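Local coordinates for putative capsular polysaccharide biosynthesis protein (PDB 6EWJ) that probably acts as a pyridoxal phosphate-dependent sugar aminotransferase in pneumococcal teichoic acid biosynthesis, at residues 18-23 and 276-280. Residue numbers count along the deposited sequence, not the author numbering.
Sequences DITEAE and VQLDR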
loop_
_atom_site.group_PDB
_atom_site.type_symbol
_atom_site.label_atom_id
_atom_site.label_comp_id
_atom_site.label_asym_id
_atom_site.label_seq_id
_atom_site.Cartn_x
_atom_site.Cartn_y
_atom_site.Cartn_z
ATOM N N ASP A 18 -8.811 8.272 -19.145
ATOM C CA ASP A 18 -9.363 7.775 -20.395
ATOM C C ASP A 18 -9.767 6.314 -20.184
ATOM O O ASP A 18 -8.949 5.412 -20.349
ATOM C CB ASP A 18 -8.324 7.894 -21.522
ATOM C CG ASP A 18 -8.929 7.669 -22.921
ATOM O OD1 ASP A 18 -9.954 6.937 -23.039
ATOM O OD2 ASP A 18 -8.354 8.211 -23.894
ATOM N N ILE A 19 -10.995 6.119 -19.730
ATOM C CA ILE A 19 -11.526 4.795 -19.422
ATOM C C ILE A 19 -12.692 4.553 -20.362
ATOM O O ILE A 19 -13.560 5.414 -20.499
ATOM C CB ILE A 19 -12.026 4.714 -17.957
ATOM C CG1 ILE A 19 -10.952 5.191 -16.953
ATOM C CG2 ILE A 19 -12.530 3.318 -17.634
ATOM C CD1 ILE A 19 -9.668 4.370 -16.929
ATOM N N THR A 20 -12.726 3.370 -20.993
ATOM C CA THR A 20 -13.789 3.002 -21.925
ATOM C C THR A 20 -14.580 1.826 -21.352
ATOM O O THR A 20 -14.209 1.244 -20.321
ATOM C CB THR A 20 -13.232 2.596 -23.305
ATOM O OG1 THR A 20 -12.482 1.379 -23.186
ATOM C CG2 THR A 20 -12.365 3.702 -23.901
ATOM N N GLU A 21 -15.633 1.435 -22.055
ATOM C CA GLU A 21 -16.404 0.259 -21.644
ATOM C C GLU A 21 -15.595 -1.047 -21.521
ATOM O O GLU A 21 -15.991 -1.928 -20.763
ATOM C CB GLU A 21 -17.635 0.061 -22.554
ATOM C CG GLU A 21 -18.694 1.165 -22.411
ATOM C CD GLU A 21 -19.331 1.256 -21.031
ATOM O OE1 GLU A 21 -19.565 0.195 -20.387
ATOM O OE2 GLU A 21 -19.553 2.398 -20.563
ATOM N N ALA A 22 -14.514 -1.196 -22.289
ATOM C CA ALA A 22 -13.686 -2.409 -22.215
ATOM C C ALA A 22 -13.060 -2.560 -20.824
ATOM O O ALA A 22 -13.033 -3.642 -20.283
ATOM C CB ALA A 22 -12.613 -2.420 -23.292
ATOM N N GLU A 23 -12.556 -1.466 -20.261
ATOM C CA GLU A 23 -12.045 -1.488 -18.898
ATOM C C GLU A 23 -13.140 -1.909 -17.938
ATOM O O GLU A 23 -12.912 -2.723 -17.057
ATOM C CB GLU A 23 -11.505 -0.118 -18.450
ATOM C CG GLU A 23 -10.091 0.223 -18.968
ATOM C CD GLU A 23 -10.080 0.870 -20.360
ATOM O OE1 GLU A 23 -11.161 1.018 -20.976
ATOM O OE2 GLU A 23 -8.986 1.278 -20.808
ATOM N N VAL A 276 -6.451 -4.098 -20.223
ATOM C CA VAL A 276 -7.169 -3.397 -21.278
ATOM C C VAL A 276 -6.369 -2.156 -21.728
ATOM O O VAL A 276 -6.217 -1.921 -22.928
ATOM C CB VAL A 276 -8.604 -3.012 -20.833
ATOM C CG1 VAL A 276 -9.276 -2.100 -21.860
ATOM C CG2 VAL A 276 -9.431 -4.273 -20.684
ATOM N N GLN A 277 -5.855 -1.398 -20.750
ATOM C CA GLN A 277 -4.990 -0.254 -21.029
ATOM C C GLN A 277 -3.797 -0.669 -21.907
ATOM O O GLN A 277 -3.412 0.050 -22.869
ATOM C CB GLN A 277 -4.504 0.389 -19.735
ATOM C CG GLN A 277 -5.594 1.132 -18.970
ATOM C CD GLN A 277 -5.717 2.601 -19.341
ATOM O OE1 GLN A 277 -4.778 3.369 -19.149
ATOM N NE2 GLN A 277 -6.859 2.998 -19.849
ATOM N N LEU A 278 -3.235 -1.840 -21.597
ATOM C CA LEU A 278 -2.095 -2.344 -22.322
ATOM C C LEU A 278 -2.477 -2.693 -23.784
ATOM O O LEU A 278 -1.738 -2.353 -24.677
ATOM C CB LEU A 278 -1.404 -3.496 -21.589
ATOM C CG LEU A 278 -0.034 -3.857 -22.196
ATOM C CD1 LEU A 278 0.981 -2.723 -22.105
ATOM C CD2 LEU A 278 0.489 -5.105 -21.498
ATOM N N ASP A 279 -3.660 -3.263 -24.017
ATOM C CA ASP A 279 -4.179 -3.476 -25.406
ATOM C C ASP A 279 -4.337 -2.141 -26.132
ATOM O O ASP A 279 -3.941 -1.969 -27.281
ATOM C CB ASP A 279 -5.559 -4.119 -25.381
ATOM C CG ASP A 279 -5.541 -5.537 -24.880
ATOM O OD1 ASP A 279 -4.465 -6.135 -24.728
ATOM O OD2 ASP A 279 -6.624 -6.053 -24.615
ATOM N N ARG A 280 -4.905 -1.183 -25.398
ATOM C CA ARG A 280 -5.127 0.170 -25.912
ATOM C C ARG A 280 -3.872 1.013 -26.088
ATOM O O ARG A 280 -3.928 2.009 -26.793
ATOM C CB ARG A 280 -6.109 0.923 -24.985
ATOM C CG ARG A 280 -7.510 0.336 -25.041
ATOM C CD ARG A 280 -8.426 1.082 -24.113
ATOM N NE ARG A 280 -8.663 2.400 -24.664
ATOM C CZ ARG A 280 -8.911 3.500 -23.971
ATOM N NH1 ARG A 280 -8.950 3.508 -22.635
ATOM N NH2 ARG A 280 -9.107 4.636 -24.640
#
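Glu-23 bends back on itself (chi1 m, chi2 p, chi3 near 0°), and this fold of the side chain lets its two carboxylate oxygens do different work. Glu-23 OE1 turns to the helix start: it accepts from Thr-20 N at 2.8 Å and from Thr-20 OG1 at 2.6 Å. Because Thr-20 is the N-cap residue, the bond from its amide to Glu-23 OE1 defines a capping box; in the p rotamer, Thr-20 OG1 gives the weaker reciprocal cap, accepting from Ala-22 N at 3.4 Å. Glu-23 OE2 faces helix 268-299, taking Gln-277 NE2 at 2.9 Å (N-H...O 162°) and, in a salt bridge, Arg-280 NH1 at 2.9 Å (160°).

Arg-280 reaches across with chi2 t and chi3 p. Arg-280 NH2 makes a nearly linear salt bridge to Asp-18 OD1 (2.9 Å, 169°), while NH1 also donates to Asp-18 O at 3.0 Å; Gln-277 NE2 adds a weak bond to that carbonyl at 3.2 Å. Glu-23 OE2 and Asp-18 OD1 lie at the guanidinium edge, near its plane, whereas Thr-20 CG2 covers one face, 3.5 Å from Arg-280 CZ. Asp-18 OD2 is hydrogen-bonded to Thr-387 OG1, and Gln-277 OE1 accepts from Thr-208 N.

Beside this polar cluster, Val-276 CG1 packs on Ala-22 CB at 3.6 Å and on Glu-23 CD at 3.4 Å. The side chain of Gln-277 lies about 8 Å from that of Lys-205, the predicted pyridoxal phosphate attachment lysine, which carries no cofactor here. The arrangement is a helix N-terminal capping box extended by an Asp-Arg-Glu salt-bridge network, joining the start of helix 21-31 and its preceding loop to the long helix 268-299 in a DegT/DnrJ/EryC1-family aminotransferase.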